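Local coordinates for plasmin and fibronectin-binding protein A (Streptococcus pneumoniae, PDB 4MR0) that acts as a fibronectin-dependent surface adhesin and invasin, binding human fibronectin, plasmin, plasminogen and serum albumin, at residues T170-N175 with I214-G219; F371-Y376 with G400-Y405; K390-D395 with A434-N439; N428-I433 with V461-V466. One frame throughout, in Å; residues are numbered along the deposited sequence.

Interaction 1: residues T170-N175 with I214-G219; sequences THLELN and ISYSGG
L174 and Y216 meet in the interior, beside two parallel strands, where the leucine can be followed atom by atom. Its CB rests 3.6 Å from G218 O, beside the glycine pair G218-G219. A chi1 of -60° sets CG anti to the carbonyl carbon, and the two methyls part from there. CD1 lies over one face of the tyrosine ring, 3.8 Å from the Y216 centroid and 25° off the ring normal, a CH-pi contact displaced toward the rim. CD2 goes to the phenolic end and comes within 3.3 Å of Y216 OH. L172 reaches the same ring obliquely, its CD2 3.9 Å from Y216 CD2, while F194 and F246 meet the tyrosine edge-to-face. These apolar side chains suit the interior of a right-handed parallel beta-helix, the fold of the pectate lyase-like family, in which strands of successive coils pair in register. Four backbone hydrogen bonds join this rung, alternating between the strands; in the shortest, L174 N donates to S217 O at 2.8 Å. On the face away from L172 and Y216, H171, S215, E173 and S217 are polar, as befits a surface in touch with solvent. There the hydroxyls of S215 and S217, two residues apart on one strand, share a water that bridges to L172 O on the other, donating to it at 2.7 Å. G218 and G219 both have positive phi, which favours glycine, and at G218 a CB would be jammed against the preceding carbonyl O.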
loop_
_atom_site.group_PDB
_atom_site.type_symbol
_atom_site.label_atom_id
_atom_site.label_comp_id
_atom_site.label_asym_id
_atom_site.label_seq_id
_atom_site.Cartn_x
_atom_site.Cartn_y
_atom_site.Cartn_z
ATOM N N THR A 170 3.068 -19.947 -16.409
ATOM C CA THR A 170 4.249 -19.385 -17.055
ATOM C C THR A 170 5.113 -18.784 -15.955
ATOM O O THR A 170 4.596 -18.246 -14.973
ATOM C CB THR A 170 3.895 -18.297 -18.099
ATOM O OG1 THR A 170 3.199 -17.220 -17.465
ATOM C CG2 THR A 170 3.029 -18.883 -19.204
ATOM N N HIS A 171 6.428 -18.885 -16.113
ATOM C CA HIS A 171 7.354 -18.375 -15.110
ATOM C C HIS A 171 8.492 -17.607 -15.766
ATOM O O HIS A 171 9.361 -18.194 -16.412
ATOM C CB HIS A 171 7.893 -19.544 -14.283
ATOM C CG HIS A 171 6.821 -20.478 -13.819
ATOM N ND1 HIS A 171 6.444 -21.591 -14.542
ATOM C CD2 HIS A 171 5.972 -20.407 -12.767
ATOM C CE1 HIS A 171 5.405 -22.162 -13.956
ATOM N NE2 HIS A 171 5.100 -21.463 -12.878
ATOM N N LEU A 172 8.468 -16.288 -15.600
ATOM C CA LEU A 172 9.473 -15.417 -16.185
ATOM C C LEU A 172 10.608 -15.126 -15.217
ATOM O O LEU A 172 10.384 -14.831 -14.041
ATOM C CB LEU A 172 8.830 -14.100 -16.642
ATOM C CG LEU A 172 8.018 -14.116 -17.944
ATOM C CD1 LEU A 172 6.959 -15.205 -17.879
ATOM C CD2 LEU A 172 7.376 -12.751 -18.173
ATOM N N GLU A 173 11.829 -15.228 -15.732
ATOM C CA GLU A 173 13.032 -14.960 -14.956
ATOM C C GLU A 173 13.852 -13.978 -15.780
ATOM O O GLU A 173 14.144 -14.235 -16.952
ATOM C CB GLU A 173 13.836 -16.244 -14.752
ATOM C CG GLU A 173 15.022 -16.085 -13.810
ATOM C CD GLU A 173 15.978 -17.272 -13.853
ATOM O OE1 GLU A 173 15.556 -18.367 -14.285
ATOM O OE2 GLU A 173 17.151 -17.107 -13.447
ATOM N N LEU A 174 14.207 -12.846 -15.182
ATOM C CA LEU A 174 14.989 -11.849 -15.892
ATOM C C LEU A 174 16.357 -11.677 -15.276
ATOM O O LEU A 174 16.511 -11.716 -14.057
ATOM C CB LEU A 174 14.274 -10.493 -15.904
ATOM C CG LEU A 174 12.896 -10.471 -16.577
ATOM C CD1 LEU A 174 11.833 -10.982 -15.601
ATOM C CD2 LEU A 174 12.573 -9.046 -17.022
ATOM N N ASN A 175 17.348 -11.492 -16.139
ATOM C CA ASN A 175 18.715 -11.281 -15.711
ATOM C C ASN A 175 18.733 -10.016 -14.860
ATOM O O ASN A 175 17.880 -9.137 -15.006
ATOM C CB ASN A 175 19.613 -11.116 -16.945
ATOM C CG ASN A 175 21.072 -10.906 -16.587
ATOM O OD1 ASN A 175 21.496 -9.794 -16.257
ATOM N ND2 ASN A 175 21.847 -11.981 -16.638
ATOM N N ILE A 214 1.504 -18.248 -11.817
ATOM C CA ILE A 214 2.305 -17.324 -12.609
ATOM C C ILE A 214 3.400 -16.752 -11.714
ATOM O O ILE A 214 3.130 -16.355 -10.581
ATOM C CB ILE A 214 1.442 -16.149 -13.135
ATOM C CG1 ILE A 214 0.324 -16.685 -14.032
ATOM C CG2 ILE A 214 2.305 -15.168 -13.913
ATOM C CD1 ILE A 214 -0.732 -15.654 -14.383
ATOM N N SER A 215 4.634 -16.723 -12.206
ATOM C CA SER A 215 5.720 -16.162 -11.417
ATOM C C SER A 215 6.557 -15.236 -12.288
ATOM O O SER A 215 6.674 -15.434 -13.501
ATOM C CB SER A 215 6.596 -17.267 -10.805
ATOM O OG SER A 215 7.239 -18.051 -11.794
ATOM N N TYR A 216 7.099 -14.199 -11.658
ATOM C CA TYR A 216 7.929 -13.206 -12.325
ATOM C C TYR A 216 9.070 -12.873 -11.363
ATOM O O TYR A 216 8.823 -12.460 -10.234
ATOM C CB TYR A 216 7.092 -11.961 -12.619
ATOM C CG TYR A 216 7.780 -10.914 -13.461
ATOM C CD1 TYR A 216 8.761 -10.085 -12.916
ATOM C CD2 TYR A 216 7.445 -10.744 -14.806
ATOM C CE1 TYR A 216 9.391 -9.108 -13.689
ATOM C CE2 TYR A 216 8.070 -9.773 -15.586
ATOM C CZ TYR A 216 9.039 -8.962 -15.022
ATOM O OH TYR A 216 9.665 -8.006 -15.788
ATOM N N SER A 217 10.315 -13.045 -11.803
ATOM C CA SER A 217 11.442 -12.781 -10.917
ATOM C C SER A 217 12.631 -12.119 -11.600
ATOM O O SER A 217 12.981 -12.467 -12.726
ATOM C CB SER A 217 11.933 -14.093 -10.291
ATOM O OG SER A 217 10.858 -14.976 -10.017
ATOM N N GLY A 218 13.253 -11.181 -10.896
ATOM C CA GLY A 218 14.440 -10.519 -11.410
ATOM C C GLY A 218 14.298 -9.309 -12.309
ATOM O O GLY A 218 13.211 -8.981 -12.797
ATOM N N GLY A 219 15.426 -8.635 -12.514
ATOM C CA GLY A 219 15.461 -7.474 -13.377
ATOM C C GLY A 219 14.828 -6.195 -12.864
ATOM O O GLY A 219 14.572 -6.005 -11.668
HETATM O O HOH W 1 9.591 -16.707 -12.201
#

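Interaction 2: residues F371-Y376 with G400-Y405; sequences FDNMMY and GESVHY
N373 reaches S402 through the one direct hydrogen bond between these segments: N373 ND2 donates to S402 OG over 3.0 Å, with an N-H...O angle of 171° and the hydroxyl in the plane of the amide. Both ends have further partners. N373 OD1 accepts from K397 N, which helps to fix the rotation of the amide, and S402 OG also bonds V398 O, so a small hydroxyl serves as a relay between the asparagine and its own loop. Asparagine suits the site for its backbone as well, since it tolerates the left-handed helical conformation adopted here (phi 67°).

A water makes the second polar link, donating to N373 O at 3.1 Å and to H404 O at 2.7 Å.

The apolar part belongs to M375. Its CG is anti to the backbone N (chi1 178°), and its sulfur comes 3.7 Å from H404 CB. The Met-aromatic approach is oblique and long, with M375 SD 5.0 Å from the H404 ring centroid. The ring itself is held by E344 O, which bonds H404 ND1, and the nearest atom of the side chain is about 4 Å from a bound manganese ion.

With one straight bond, one water and a flexible thioether, the loop 400-405 is tied to the turn after strand 364-372, within PbH1 repeat 3, at a few discrete points, without the repeating backbone ladder that joins neighbouring coils.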
loop_
_atom_site.group_PDB
_atom_site.type_symbol
_atom_site.label_atom_id
_atom_site.label_comp_id
_atom_site.label_asym_id
_atom_site.label_seq_id
_atom_site.Cartn_x
_atom_site.Cartn_y
_atom_site.Cartn_z
ATOM N N PHE A 371 9.650 1.264 4.455
ATOM C CA PHE A 371 8.918 2.353 3.813
ATOM C C PHE A 371 9.748 3.606 4.076
ATOM O O PHE A 371 9.611 4.254 5.115
ATOM C CB PHE A 371 7.535 2.470 4.435
ATOM C CG PHE A 371 6.704 1.225 4.292
ATOM C CD1 PHE A 371 6.244 0.820 3.042
ATOM C CD2 PHE A 371 6.392 0.453 5.405
ATOM C CE1 PHE A 371 5.476 -0.348 2.903
ATOM C CE2 PHE A 371 5.626 -0.714 5.278
ATOM C CZ PHE A 371 5.169 -1.114 4.026
ATOM N N ASP A 372 10.598 3.933 3.107
ATOM C CA ASP A 372 11.537 5.040 3.213
ATOM C C ASP A 372 11.070 6.434 2.803
ATOM O O ASP A 372 11.245 6.855 1.656
ATOM C CB ASP A 372 12.797 4.677 2.427
ATOM C CG ASP A 372 14.024 5.436 2.894
ATOM O OD1 ASP A 372 13.890 6.335 3.748
ATOM O OD2 ASP A 372 15.126 5.128 2.397
ATOM N N ASN A 373 10.489 7.148 3.760
ATOM C CA ASN A 373 10.028 8.519 3.552
ATOM C C ASN A 373 8.862 8.692 2.576
ATOM O O ASN A 373 8.948 9.496 1.644
ATOM C CB ASN A 373 11.226 9.388 3.110
ATOM C CG ASN A 373 11.004 10.873 3.349
ATOM O OD1 ASN A 373 10.515 11.281 4.409
ATOM N ND2 ASN A 373 11.382 11.695 2.369
ATOM N N MET A 374 7.774 7.950 2.785
ATOM C CA MET A 374 6.596 8.072 1.923
ATOM C C MET A 374 5.978 9.446 2.174
ATOM O O MET A 374 6.105 9.997 3.266
ATOM C CB MET A 374 5.567 6.985 2.247
ATOM C CG MET A 374 5.600 5.757 1.316
ATOM S SD MET A 374 7.084 4.741 1.284
ATOM C CE MET A 374 8.161 5.734 0.174
ATOM N N MET A 375 5.312 9.998 1.165
ATOM C CA MET A 375 4.697 11.316 1.282
ATOM C C MET A 375 3.424 11.330 2.127
ATOM O O MET A 375 3.138 12.315 2.815
ATOM C CB MET A 375 4.396 11.868 -0.118
ATOM C CG MET A 375 3.707 13.220 -0.124
ATOM S SD MET A 375 3.324 13.772 -1.816
ATOM C CE MET A 375 1.724 13.176 -1.991
ATOM N N TYR A 376 2.664 10.241 2.094
ATOM C CA TYR A 376 1.420 10.204 2.845
ATOM C C TYR A 376 1.294 9.054 3.833
ATOM O O TYR A 376 0.822 9.244 4.961
ATOM C CB TYR A 376 0.241 10.179 1.867
ATOM C CG TYR A 376 -1.116 10.301 2.522
ATOM C CD1 TYR A 376 -1.318 11.169 3.594
ATOM C CD2 TYR A 376 -2.210 9.578 2.044
ATOM C CE1 TYR A 376 -2.572 11.316 4.175
ATOM C CE2 TYR A 376 -3.471 9.722 2.618
ATOM C CZ TYR A 376 -3.644 10.590 3.682
ATOM O OH TYR A 376 -4.886 10.737 4.257
ATOM N N GLY A 400 12.621 19.485 4.349
ATOM C CA GLY A 400 13.829 19.874 3.644
ATOM C C GLY A 400 14.610 18.773 2.951
ATOM O O GLY A 400 15.318 19.039 1.981
ATOM N N GLU A 401 14.489 17.542 3.436
ATOM C CA GLU A 401 15.208 16.417 2.845
ATOM C C GLU A 401 14.298 15.513 2.022
ATOM O O GLU A 401 14.650 14.373 1.723
ATOM C CB GLU A 401 15.875 15.596 3.948
ATOM C CG GLU A 401 16.980 16.331 4.682
ATOM C CD GLU A 401 17.314 15.692 6.015
ATOM O OE1 GLU A 401 17.462 14.451 6.066
ATOM O OE2 GLU A 401 17.433 16.435 7.013
ATOM N N SER A 402 13.134 16.025 1.648
ATOM C CA SER A 402 12.180 15.241 0.879
ATOM C C SER A 402 11.844 15.890 -0.453
ATOM O O SER A 402 11.683 17.106 -0.535
ATOM C CB SER A 402 10.891 15.063 1.679
ATOM O OG SER A 402 11.172 14.618 2.992
ATOM N N VAL A 403 11.743 15.073 -1.497
ATOM C CA VAL A 403 11.389 15.575 -2.816
ATOM C C VAL A 403 9.897 15.872 -2.765
ATOM O O VAL A 403 9.438 16.917 -3.225
ATOM C CB VAL A 403 11.657 14.524 -3.913
ATOM C CG1 VAL A 403 11.220 15.062 -5.265
ATOM C CG2 VAL A 403 13.134 14.159 -3.931
ATOM N N HIS A 404 9.147 14.941 -2.189
ATOM C CA HIS A 404 7.707 15.087 -2.046
ATOM C C HIS A 404 7.385 15.353 -0.582
ATOM O O HIS A 404 7.955 14.724 0.309
ATOM C CB HIS A 404 6.998 13.810 -2.504
ATOM C CG HIS A 404 7.028 13.600 -3.985
ATOM N ND1 HIS A 404 6.913 12.352 -4.562
ATOM C CD2 HIS A 404 7.129 14.480 -5.010
ATOM C CE1 HIS A 404 6.942 12.474 -5.878
ATOM N NE2 HIS A 404 7.071 13.755 -6.175
ATOM N N TYR A 405 6.486 16.297 -0.337
ATOM C CA TYR A 405 6.079 16.626 1.023
ATOM C C TYR A 405 4.632 17.076 1.005
ATOM O O TYR A 405 4.226 17.869 0.150
ATOM C CB TYR A 405 6.952 17.738 1.615
ATOM C CG TYR A 405 6.658 17.999 3.079
ATOM C CD1 TYR A 405 7.066 17.096 4.066
ATOM C CD2 TYR A 405 5.925 19.119 3.474
ATOM C CE1 TYR A 405 6.747 17.300 5.410
ATOM C CE2 TYR A 405 5.601 19.334 4.815
ATOM C CZ TYR A 405 6.013 18.419 5.776
ATOM O OH TYR A 405 5.669 18.617 7.093
HETATM O O HOH W 2 7.825 12.405 1.614
#

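Interaction 3: residues K390-D395 with A434-N439; sequences KGNRFD and AENIFN
F394 and F438 run alongside each other in the same direction, their rings in an offset stack with centroids 4.6 Å apart and planes 13° from parallel. In both, CG is anti to the carbonyl carbon (chi1 -58° for F394, -57° for F438), and the two CG atoms leave their strands alike. F438 CE2 sits over the F394 face toward its rim, and flat rings suit strands spaced just under 5 Å apart. N392 and N436 repeat the pattern with nearly coplanar amides. N436 OD1 accepts two bonds, from N392 N at 2.9 Å and from N392 ND2 at 3.0 Å. N392 OD1 likewise accepts from the backbone N of N369, so the pattern continues to the preceding coil, consistent with an asparagine ladder, a recognised device of parallel beta-helices; the Phe pair is the matching aromatic stack inside. On the outward face the D395 carboxylate and N439 amide are nearly coplanar, and N439 ND2 donates to D395 OD1 over 2.7 Å, almost in line with the C-O bond. D395 OD2 takes a salt bridge from R393 NE, also 2.7 Å, and a further bond from H370 NE2, so the carboxylate is probably well stabilised as the anion.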
loop_
_atom_site.group_PDB
_atom_site.type_symbol
_atom_site.label_atom_id
_atom_site.label_comp_id
_atom_site.label_asym_id
_atom_site.label_seq_id
_atom_site.Cartn_x
_atom_site.Cartn_y
_atom_site.Cartn_z
ATOM N N LYS A 390 3.416 -6.203 10.281
ATOM C CA LYS A 390 4.425 -6.563 11.268
ATOM C C LYS A 390 5.892 -6.480 10.870
ATOM O O LYS A 390 6.280 -6.842 9.750
ATOM C CB LYS A 390 4.107 -7.979 11.753
ATOM C CG LYS A 390 5.097 -8.583 12.724
ATOM C CD LYS A 390 4.464 -9.787 13.402
ATOM C CE LYS A 390 5.335 -11.024 13.294
ATOM N NZ LYS A 390 5.504 -11.447 11.875
ATOM N N GLY A 391 6.701 -6.004 11.816
ATOM C CA GLY A 391 8.136 -5.903 11.608
ATOM C C GLY A 391 8.626 -4.994 10.502
ATOM O O GLY A 391 9.723 -5.199 9.971
ATOM N N ASN A 392 7.830 -3.988 10.155
ATOM C CA ASN A 392 8.201 -3.053 9.101
ATOM C C ASN A 392 8.937 -1.851 9.684
ATOM O O ASN A 392 8.842 -1.568 10.875
ATOM C CB ASN A 392 6.950 -2.558 8.374
ATOM C CG ASN A 392 6.177 -3.680 7.717
ATOM O OD1 ASN A 392 6.546 -4.157 6.642
ATOM N ND2 ASN A 392 5.100 -4.118 8.369
ATOM N N ARG A 393 9.679 -1.156 8.834
ATOM C CA ARG A 393 10.401 0.036 9.245
ATOM C C ARG A 393 9.840 1.226 8.459
ATOM O O ARG A 393 9.894 1.251 7.229
ATOM C CB ARG A 393 11.895 -0.131 8.964
ATOM C CG ARG A 393 12.682 1.156 9.082
ATOM C CD ARG A 393 14.163 0.903 8.902
ATOM N NE ARG A 393 14.911 2.152 8.795
ATOM C CZ ARG A 393 16.231 2.220 8.653
ATOM N NH1 ARG A 393 16.953 1.106 8.601
ATOM N NH2 ARG A 393 16.828 3.402 8.551
ATOM N N PHE A 394 9.285 2.203 9.166
ATOM C CA PHE A 394 8.721 3.383 8.510
ATOM C C PHE A 394 9.582 4.588 8.842
ATOM O O PHE A 394 9.618 5.021 9.999
ATOM C CB PHE A 394 7.302 3.681 9.005
ATOM C CG PHE A 394 6.320 2.558 8.810
ATOM C CD1 PHE A 394 6.423 1.381 9.551
ATOM C CD2 PHE A 394 5.245 2.709 7.931
ATOM C CE1 PHE A 394 5.467 0.373 9.426
ATOM C CE2 PHE A 394 4.284 1.715 7.794
ATOM C CZ PHE A 394 4.388 0.540 8.544
ATOM N N ASP A 395 10.269 5.132 7.844
ATOM C CA ASP A 395 11.103 6.304 8.075
ATOM C C ASP A 395 10.436 7.538 7.486
ATOM O O ASP A 395 9.771 7.465 6.451
ATOM C CB ASP A 395 12.487 6.125 7.447
ATOM C CG ASP A 395 13.326 5.073 8.158
ATOM O OD1 ASP A 395 13.310 5.032 9.410
ATOM O OD2 ASP A 395 14.018 4.297 7.467
ATOM N N ALA A 434 1.880 -4.712 14.646
ATOM C CA ALA A 434 2.827 -5.131 15.667
ATOM C C ALA A 434 4.296 -5.111 15.300
ATOM O O ALA A 434 4.669 -5.320 14.151
ATOM C CB ALA A 434 2.458 -6.529 16.126
ATOM N N GLU A 435 5.123 -4.855 16.307
ATOM C CA GLU A 435 6.569 -4.872 16.152
ATOM C C GLU A 435 7.146 -4.071 14.986
ATOM O O GLU A 435 8.123 -4.492 14.364
ATOM C CB GLU A 435 7.028 -6.332 16.052
ATOM C CG GLU A 435 6.624 -7.189 17.255
ATOM C CD GLU A 435 6.393 -8.651 16.895
ATOM O OE1 GLU A 435 7.318 -9.295 16.345
ATOM O OE2 GLU A 435 5.281 -9.161 17.168
ATOM N N ASN A 436 6.547 -2.924 14.690
ATOM C CA ASN A 436 7.044 -2.068 13.614
ATOM C C ASN A 436 7.902 -0.971 14.240
ATOM O O ASN A 436 7.692 -0.600 15.395
ATOM C CB ASN A 436 5.878 -1.418 12.859
ATOM C CG ASN A 436 4.976 -2.433 12.191
ATOM O OD1 ASN A 436 5.315 -2.988 11.150
ATOM N ND2 ASN A 436 3.824 -2.690 12.798
ATOM N N ILE A 437 8.863 -0.454 13.483
ATOM C CA ILE A 437 9.717 0.616 13.986
ATOM C C ILE A 437 9.432 1.870 13.170
ATOM O O ILE A 437 9.391 1.818 11.937
ATOM C CB ILE A 437 11.221 0.291 13.842
ATOM C CG1 ILE A 437 11.551 -1.025 14.546
ATOM C CG2 ILE A 437 12.057 1.426 14.443
ATOM C CD1 ILE A 437 11.140 -2.257 13.768
ATOM N N PHE A 438 9.219 2.988 13.856
ATOM C CA PHE A 438 8.966 4.255 13.178
ATOM C C PHE A 438 10.039 5.267 13.577
ATOM O O PHE A 438 10.309 5.455 14.767
ATOM C CB PHE A 438 7.593 4.832 13.556
ATOM C CG PHE A 438 6.429 3.914 13.281
ATOM C CD1 PHE A 438 6.170 2.823 14.107
ATOM C CD2 PHE A 438 5.577 4.157 12.208
ATOM C CE1 PHE A 438 5.072 1.993 13.879
ATOM C CE2 PHE A 438 4.475 3.334 11.970
ATOM C CZ PHE A 438 4.223 2.249 12.804
ATOM N N ASN A 439 10.657 5.902 12.582
ATOM C CA ASN A 439 11.670 6.927 12.823
ATOM C C ASN A 439 11.117 8.172 12.153
ATOM O O ASN A 439 11.190 8.315 10.935
ATOM C CB ASN A 439 13.009 6.522 12.204
ATOM C CG ASN A 439 13.560 5.248 12.810
ATOM O OD1 ASN A 439 13.746 5.160 14.024
ATOM N ND2 ASN A 439 13.817 4.250 11.969
#

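Interaction 4: residues N428-I433 with V461-V466; sequences NKQVVI and VSDITV
K429 NZ, at the end of a side chain that runs past S462, is gripped by three oxygens: D426 OD1 in a salt bridge, and the carbonyls L427 O and K460 O. On the way there the methylenes pass the serine hydroxyl, K429 CG lying 3.5 Å and K429 CD 3.8 Å from S462 OG. The chain bends at its end, where chi4 of 60° turns NZ toward its partners. A long, flexible lysine suits this place, since it can carry a charge back to acceptors at the turns of its own and the next coil.

Beyond it both segments round the same corner. Q430 and D463 each take a left-handed conformation, and their side chains extend together, Q430 CG 4.0 Å from D463 CB. Backbone bonds bridge the bend, Q430 N to S462 O at 3.0 Å and V431 N to D463 O at 2.9 Å. Beyond the bend the parallel pairing continues: T465 N donates to V431 O and I433 N to T465 O, each nearly straight.

V431, I433, I464 and V466 turn to the buried face, where I464 CD1 packs 3.9 Å from V431 CB; these branched residues favour extended backbone while filling the interior of the beta-helix. V432 and T465 take the other face, V432 CG2 4.2 Å from T465 CB.

The chemistry thus divides: main-chain bonds set the spacing of this coil and the next, which opens PbH1 repeat 4, aliphatic branches fill the inside, and the lysine charge is probably offset by the D426 carboxylate, with the two carbonyls taking further N-H groups.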
loop_
_atom_site.group_PDB
_atom_site.type_symbol
_atom_site.label_atom_id
_atom_site.label_comp_id
_atom_site.label_asym_id
_atom_site.label_seq_id
_atom_site.Cartn_x
_atom_site.Cartn_y
_atom_site.Cartn_z
ATOM N N ASN A 428 -12.932 -1.759 8.353
ATOM C CA ASN A 428 -11.793 -2.538 8.846
ATOM C C ASN A 428 -12.023 -3.305 10.148
ATOM O O ASN A 428 -12.480 -2.741 11.138
ATOM C CB ASN A 428 -10.570 -1.631 9.047
ATOM C CG ASN A 428 -10.069 -1.012 7.757
ATOM O OD1 ASN A 428 -10.024 -1.662 6.715
ATOM N ND2 ASN A 428 -9.658 0.249 7.830
ATOM N N LYS A 429 -11.683 -4.592 10.144
ATOM C CA LYS A 429 -11.801 -5.428 11.337
ATOM C C LYS A 429 -10.628 -6.402 11.378
ATOM O O LYS A 429 -10.095 -6.790 10.333
ATOM C CB LYS A 429 -13.110 -6.224 11.332
ATOM C CG LYS A 429 -14.362 -5.374 11.442
ATOM C CD LYS A 429 -15.616 -6.232 11.325
ATOM C CE LYS A 429 -16.848 -5.356 11.149
ATOM N NZ LYS A 429 -16.718 -4.529 9.916
ATOM N N GLN A 430 -10.231 -6.795 12.584
ATOM C CA GLN A 430 -9.129 -7.734 12.747
ATOM C C GLN A 430 -7.853 -7.188 12.123
ATOM O O GLN A 430 -7.300 -7.773 11.193
ATOM C CB GLN A 430 -9.491 -9.080 12.109
ATOM C CG GLN A 430 -10.693 -9.757 12.759
ATOM C CD GLN A 430 -11.199 -10.948 11.964
ATOM O OE1 GLN A 430 -12.277 -10.897 11.365
ATOM N NE2 GLN A 430 -10.420 -12.024 11.949
ATOM N N VAL A 431 -7.396 -6.054 12.636
ATOM C CA VAL A 431 -6.177 -5.447 12.145
ATOM C C VAL A 431 -5.137 -5.513 13.248
ATOM O O VAL A 431 -5.383 -5.079 14.379
ATOM C CB VAL A 431 -6.380 -3.962 11.748
ATOM C CG1 VAL A 431 -5.051 -3.361 11.317
ATOM C CG2 VAL A 431 -7.407 -3.849 10.623
ATOM N N VAL A 432 -3.975 -6.064 12.916
ATOM C CA VAL A 432 -2.887 -6.170 13.874
ATOM C C VAL A 432 -1.705 -5.371 13.350
ATOM O O VAL A 432 -1.240 -5.583 12.227
ATOM C CB VAL A 432 -2.467 -7.649 14.091
ATOM C CG1 VAL A 432 -1.261 -7.726 15.032
ATOM C CG2 VAL A 432 -3.631 -8.434 14.672
ATOM N N ILE A 433 -1.247 -4.430 14.169
ATOM C CA ILE A 433 -0.111 -3.577 13.851
ATOM C C ILE A 433 0.884 -3.894 14.959
ATOM O O ILE A 433 0.754 -3.403 16.081
ATOM C CB ILE A 433 -0.528 -2.094 13.904
ATOM C CG1 ILE A 433 -1.638 -1.850 12.876
ATOM C CG2 ILE A 433 0.658 -1.198 13.609
ATOM C CD1 ILE A 433 -2.340 -0.514 13.034
ATOM N N VAL A 461 -15.686 -0.513 13.203
ATOM C CA VAL A 461 -14.264 -0.849 13.169
ATOM C C VAL A 461 -14.031 -1.591 14.484
ATOM O O VAL A 461 -14.334 -1.064 15.558
ATOM C CB VAL A 461 -13.387 0.432 13.136
ATOM C CG1 VAL A 461 -11.915 0.072 13.304
ATOM C CG2 VAL A 461 -13.599 1.173 11.825
ATOM N N SER A 462 -13.507 -2.810 14.410
ATOM C CA SER A 462 -13.288 -3.590 15.623
ATOM C C SER A 462 -12.141 -4.580 15.515
ATOM O O SER A 462 -11.623 -4.834 14.427
ATOM C CB SER A 462 -14.571 -4.342 15.981
ATOM O OG SER A 462 -14.990 -5.129 14.884
ATOM N N ASP A 463 -11.756 -5.142 16.661
ATOM C CA ASP A 463 -10.667 -6.110 16.738
ATOM C C ASP A 463 -9.401 -5.473 16.182
ATOM O O ASP A 463 -8.858 -5.903 15.169
ATOM C CB ASP A 463 -11.036 -7.373 15.959
ATOM C CG ASP A 463 -12.233 -8.088 16.559
ATOM O OD1 ASP A 463 -12.109 -8.619 17.683
ATOM O OD2 ASP A 463 -13.303 -8.110 15.913
ATOM N N ILE A 464 -8.950 -4.434 16.873
ATOM C CA ILE A 464 -7.768 -3.680 16.488
ATOM C C ILE A 464 -6.697 -3.924 17.544
ATOM O O ILE A 464 -6.956 -3.756 18.735
ATOM C CB ILE A 464 -8.068 -2.162 16.455
ATOM C CG1 ILE A 464 -9.251 -1.872 15.521
ATOM C CG2 ILE A 464 -6.823 -1.402 16.033
ATOM C CD1 ILE A 464 -9.058 -2.362 14.088
ATOM N N THR A 465 -5.500 -4.303 17.106
ATOM C CA THR A 465 -4.395 -4.566 18.026
ATOM C C THR A 465 -3.141 -3.804 17.616
ATOM O O THR A 465 -2.663 -3.936 16.484
ATOM C CB THR A 465 -4.048 -6.077 18.072
ATOM O OG1 THR A 465 -5.168 -6.812 18.578
ATOM C CG2 THR A 465 -2.834 -6.330 18.967
ATOM N N VAL A 466 -2.617 -3.005 18.540
ATOM C CA VAL A 466 -1.402 -2.232 18.305
ATOM C C VAL A 466 -0.449 -2.628 19.430
ATOM O O VAL A 466 -0.576 -2.147 20.567
ATOM C CB VAL A 466 -1.673 -0.716 18.364
ATOM C CG1 VAL A 466 -0.392 0.044 18.065
ATOM C CG2 VAL A 466 -2.769 -0.335 17.359
#

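In the fold
All four contacts lie along one parallel beta-helix, the adhesin's elongated modelled part. Interaction 1 belongs to early coils, its centre about 29 Å from that of interaction 3 and about 35 Å from that of interaction 4; it closes before the rest begin. The other three follow further along. Interactions 2 and 3, centres about 16 Å apart, touch where strands 364-372 and 387-396 are neighbours; interactions 3 and 4, about 17 Å apart, share strand 431-440. Both pairs cross along the chain, their segments alternating, whereas 2 closes before 4 opens and the two do not touch. Interactions 1, 3 and 4 stack coils; interaction 2 ties down a loop, so a regular scaffold carries irregular surface features.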